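Local structure of metallo-beta-lactamase (Serratia marcescens, 6K4X) at residues D111-F114 / G115-S118; E254-L257 / A258-R262. The protein hydrolyses the beta-lactam ring of antibiotics as a subclass B3 metallo-beta-lactamase, using two zinc ions in its active site. One frame throughout, in Å; residues are numbered along the deposited sequence. Where two conformers were deposited one is given.

Contact 1 of 2, residues D111-F114 / G115-S118. With D0U (4-azanyl-2-sulfanyl-benzoic acid), chain E.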
loop_
_atom_site.group_PDB
_atom_site.type_symbol
_atom_site.label_atom_id
_atom_site.label_comp_id
_atom_site.label_asym_id
_atom_site.label_seq_id
_atom_site.Cartn_x
_atom_site.Cartn_y
_atom_site.Cartn_z
ATOM N N ASP A 111 1.876 17.133 6.399
ATOM C CA ASP A 111 2.518 16.269 5.396
ATOM C C ASP A 111 3.760 16.977 4.882
ATOM O O ASP A 111 3.673 18.124 4.462
ATOM C CB ASP A 111 1.527 15.977 4.278
ATOM C CG ASP A 111 1.983 14.907 3.304
ATOM O OD1 ASP A 111 3.106 15.001 2.784
ATOM O OD2 ASP A 111 1.179 13.987 3.070
ATOM N N PRO A 112 4.951 16.344 4.898
ATOM C CA PRO A 112 6.145 17.003 4.371
ATOM C C PRO A 112 5.987 17.524 2.938
ATOM O O PRO A 112 6.636 18.502 2.583
ATOM C CB PRO A 112 7.205 15.902 4.430
ATOM C CG PRO A 112 6.762 15.038 5.603
ATOM C CD PRO A 112 5.253 15.037 5.504
ATOM N N GLN A 113 5.144 16.883 2.119
ATOM C CA GLN A 113 4.915 17.335 0.759
ATOM C C GLN A 113 3.864 18.440 0.652
ATOM O O GLN A 113 3.609 18.921 -0.460
ATOM C CB GLN A 113 4.543 16.154 -0.134
ATOM C CG GLN A 113 5.690 15.197 -0.374
ATOM C CD GLN A 113 5.268 14.094 -1.309
ATOM O OE1 GLN A 113 5.231 14.275 -2.527
ATOM N NE2 GLN A 113 4.874 12.950 -0.776
ATOM N N PHE A 114 3.240 18.856 1.749
ATOM C CA PHE A 114 2.219 19.886 1.680
ATOM C C PHE A 114 2.774 21.134 0.988
ATOM O O PHE A 114 3.860 21.646 1.329
ATOM C CB PHE A 114 1.744 20.264 3.080
ATOM C CG PHE A 114 0.609 21.249 3.094
ATOM C CD1 PHE A 114 -0.698 20.818 2.919
ATOM C CD2 PHE A 114 0.846 22.597 3.295
ATOM C CE1 PHE A 114 -1.751 21.723 2.961
ATOM C CE2 PHE A 114 -0.209 23.498 3.298
ATOM C CZ PHE A 114 -1.504 23.062 3.141
ATOM N N GLY A 115 2.005 21.613 0.012
ATOM C CA GLY A 115 2.420 22.698 -0.883
ATOM C C GLY A 115 2.657 22.187 -2.287
ATOM O O GLY A 115 2.654 22.973 -3.256
ATOM N N SER A 116 2.868 20.874 -2.417
ATOM C CA SER A 116 3.273 20.280 -3.678
ATOM C C SER A 116 2.375 19.097 -4.060
ATOM O O SER A 116 2.584 18.479 -5.097
ATOM C CB SER A 116 4.728 19.872 -3.652
ATOM O OG SER A 116 4.925 18.727 -2.833
ATOM N N LEU A 117 1.345 18.802 -3.261
ATOM C CA LEU A 117 0.500 17.632 -3.512
ATOM C C LEU A 117 -0.714 18.023 -4.351
ATOM O O LEU A 117 -1.232 19.135 -4.210
ATOM C CB LEU A 117 0.034 17.010 -2.193
ATOM C CG LEU A 117 1.141 16.377 -1.359
ATOM C CD1 LEU A 117 0.699 16.203 0.089
ATOM C CD2 LEU A 117 1.570 15.050 -1.969
ATOM N N SER A 118 -1.190 17.075 -5.157
ATOM C CA SER A 118 -2.420 17.263 -5.896
ATOM C C SER A 118 -3.561 16.588 -5.139
ATOM O O SER A 118 -3.433 15.468 -4.649
ATOM C CB SER A 118 -2.308 16.720 -7.291
ATOM O OG SER A 118 -1.277 17.387 -8.009
HETATM O O2 D0U E . 4.908 6.779 -2.259
HETATM C C7 D0U E . 6.041 7.304 -2.318
HETATM O O1 D0U E . 7.068 6.737 -1.844
HETATM C C3 D0U E . 6.239 8.643 -2.934
HETATM C C2 D0U E . 7.588 9.022 -3.175
HETATM C C4 D0U E . 5.188 9.508 -3.289
HETATM S S1 D0U E . 3.505 9.240 -3.210
HETATM C C5 D0U E . 5.549 10.757 -3.842
HETATM C C6 D0U E . 6.873 11.141 -4.063
HETATM N N1 D0U E . 7.182 12.364 -4.644
HETATM C C1 D0U E . 7.871 10.262 -3.749
HETATM O O HOH W 1 6.057 16.456 -3.769
#

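Contact 2 of 2, residues E254-L257 / A258-R262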
loop_
_atom_site.group_PDB
_atom_site.type_symbol
_atom_site.label_atom_id
_atom_site.label_comp_id
_atom_site.label_asym_id
_atom_site.label_seq_id
_atom_site.Cartn_x
_atom_site.Cartn_y
_atom_site.Cartn_z
ATOM N N GLU A 254 18.665 9.347 5.771
ATOM C CA GLU A 254 19.985 9.774 6.198
ATOM C C GLU A 254 20.632 10.668 5.146
ATOM O O GLU A 254 21.275 11.666 5.474
ATOM C CB GLU A 254 20.869 8.579 6.537
ATOM C CG GLU A 254 20.444 7.909 7.846
ATOM C CD GLU A 254 20.339 8.830 9.069
ATOM O OE1 GLU A 254 21.083 9.853 9.151
ATOM O OE2 GLU A 254 19.509 8.583 9.960
ATOM N N THR A 255 20.453 10.329 3.877
ATOM C CA THR A 255 20.966 11.181 2.813
ATOM C C THR A 255 20.336 12.573 2.910
ATOM O O THR A 255 20.999 13.605 2.735
ATOM C CB THR A 255 20.714 10.544 1.436
ATOM O OG1 THR A 255 21.504 9.359 1.295
ATOM C CG2 THR A 255 21.107 11.461 0.299
ATOM N N ARG A 256 19.027 12.619 3.130
ATOM C CA ARG A 256 18.293 13.896 3.225
ATOM C C ARG A 256 18.783 14.726 4.412
ATOM O O ARG A 256 19.087 15.919 4.258
ATOM C CB ARG A 256 16.799 13.622 3.327
ATOM C CG ARG A 256 15.954 14.872 3.548
ATOM C CD ARG A 256 16.132 15.925 2.451
ATOM N NE ARG A 256 15.347 17.121 2.748
ATOM C CZ ARG A 256 14.150 17.409 2.256
ATOM N NH1 ARG A 256 13.539 16.580 1.424
ATOM N NH2 ARG A 256 13.555 18.525 2.635
ATOM N N LEU A 257 18.914 14.113 5.586
ATOM C CA LEU A 257 19.313 14.873 6.770
ATOM C C LEU A 257 20.727 15.427 6.532
ATOM O O LEU A 257 21.043 16.559 6.919
ATOM C CB LEU A 257 19.268 14.012 8.035
ATOM C CG LEU A 257 17.867 13.614 8.484
ATOM C CD1 LEU A 257 17.929 12.672 9.674
ATOM C CD2 LEU A 257 16.993 14.809 8.797
ATOM N N ALA A 258 21.607 14.632 5.923
ATOM C CA ALA A 258 22.976 15.125 5.615
ATOM C C ALA A 258 22.896 16.338 4.684
ATOM O O ALA A 258 23.653 17.312 4.866
ATOM C CB ALA A 258 23.809 14.013 5.026
ATOM N N SER A 259 22.011 16.306 3.702
ATOM C CA SER A 259 21.871 17.372 2.695
ATOM C C SER A 259 21.378 18.671 3.346
ATOM O O SER A 259 21.558 19.742 2.792
ATOM C CB SER A 259 20.937 16.962 1.567
ATOM O OG SER A 259 21.332 15.737 0.951
ATOM N N GLU A 260 20.741 18.571 4.512
ATOM C CA GLU A 260 20.137 19.727 5.202
ATOM C C GLU A 260 21.118 20.399 6.164
ATOM O O GLU A 260 20.838 21.488 6.676
ATOM C CB GLU A 260 18.907 19.300 5.996
ATOM C CG GLU A 260 17.785 18.816 5.115
ATOM C CD GLU A 260 16.489 18.565 5.846
ATOM O OE1 GLU A 260 16.541 18.381 7.091
ATOM O OE2 GLU A 260 15.434 18.549 5.184
ATOM N N LYS A 261 22.236 19.750 6.456
ATOM C CA LYS A 261 23.177 20.331 7.412
ATOM C C LYS A 261 23.699 21.666 6.890
ATOM O O LYS A 261 23.962 21.812 5.704
ATOM C CB LYS A 261 24.357 19.399 7.661
ATOM C CG LYS A 261 23.962 18.070 8.263
ATOM C CD LYS A 261 23.800 18.117 9.739
ATOM C CE LYS A 261 25.127 18.118 10.465
ATOM N NZ LYS A 261 24.918 18.352 11.910
ATOM N N ARG A 262 23.833 22.617 7.814
ATOM C CA ARG A 262 24.137 23.985 7.458
ATOM C C ARG A 262 25.442 24.034 6.664
ATOM O O ARG A 262 25.539 24.809 5.708
ATOM C CB ARG A 262 24.223 24.876 8.698
ATOM C CG ARG A 262 22.983 25.734 8.907
ATOM C CD ARG A 262 22.873 26.892 7.929
ATOM N NE ARG A 262 21.627 27.634 8.093
ATOM C CZ ARG A 262 21.493 28.944 7.925
ATOM N NH1 ARG A 262 20.308 29.515 8.072
ATOM N NH2 ARG A 262 22.538 29.683 7.594
#

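Contact 1 of 2, residues D111-F114 / G115-S118
Gln113 meets Ser116 and Leu117 in a local turn contact, set in the long loop between helix 99-104 and strand 126-129, at the rim of the dizinc site. The backbone oxygen of Gln113 accepts two bonds in its carbonyl plane: Ser116 N lies 2.9 Å from Gln113 O, and in one of the two modelled conformers of Ser116 its OG comes to 2.7 Å from Gln113 O on a lone pair. In that conformer the hydroxyl reaches it because chi1 of 72° sets OG between the backbone N and carbonyl carbon of Ser116. Two overlapping beta turns shape the loop, type I from Asp111 to Phe114 and type II from Gln113 to Ser116, with Gly115 at the third position of the latter. Asp111 opens the first with an Asx turn, Asp111 OD1 accepting from Gln113 N (2.9 Å) by the anti lone pair while OD2 bonds to zinc ligand His74. The Leu117 side chain crosses that of Gln113 at about a right angle, Leu117 CG 3.6 Å from Gln113 CB, and its CD1 reaches the Asp111 carboxylate. Beyond CG the glutamine runs out toward the inhibitor, with Gln113 OE1 3.5 Å from the amino nitrogen N1 of D0U. One water donates to Gln113 OE1 and to this Ser116 OG.

Contact 2 of 2, residues E254-L257 / A258-R262
Ala258 packs back on Glu254 and Thr255 in the last turns of the C-terminal helix 241-260, a surface contact made largely by i to i+4 pairs. Ala258 N bonds to Glu254 O at 3.0 Å in a regular alpha-helical link, and its CB rests against the carbonyl oxygens of Glu254 and Thr255. Ser259, in one of its two conformers, uses two donors on one acceptor. Ser259 N is 3.0 Å from Thr255 O, and Ser259 OG, turned back along the helix by a chi1 of -55° that places it anti to the carbonyl carbon, lies 2.8 Å from Thr255 O, the two arriving from opposite faces of the carbonyl plane. At Glu260 the pattern changes: the bond from its N to Arg256 O is weak, and Glu260 N also bonds to Leu257 O at 3.2 Å, an i to i+3 link. The Glu260 side chain, extended beyond CG, runs past the Arg256 carbonyl to form a salt bridge with that arginine. In the bridge, the guanidinium and carboxylate planes stand 72° apart, and Arg256 NE meets Glu260 OE2 at 2.8 Å from above the carboxylate plane. Both carboxylate oxygens have further partners in the neighbouring loop, OE1 with Ser187 OG and OE2 with Phe186 N, while Leu257 packs on Phe186. Lys261 follows, Lys261 CG lying 3.6 Å from Leu257 O.

In the fold
Contacts 1 and 2 lie on the same side of the chain's centre, 20 Å apart between centres, and their nearest atoms stay about 7 Å apart without touching. Contact 1 supplies Gln113 to the inhibitor pocket: the Gln113 side chain is about 4 Å from a zinc ion and about 4 Å from the side chain of His150. Contact 2 is more remote, the side chain of Arg256 being about 10 Å from the inhibitor. Residues 180-187 lie next to both: Pro112 pairs with Ala181 by backbone hydrogen bonding and touches Tyr184, whereas Arg256 bonds to Ser180 and packs on Phe186.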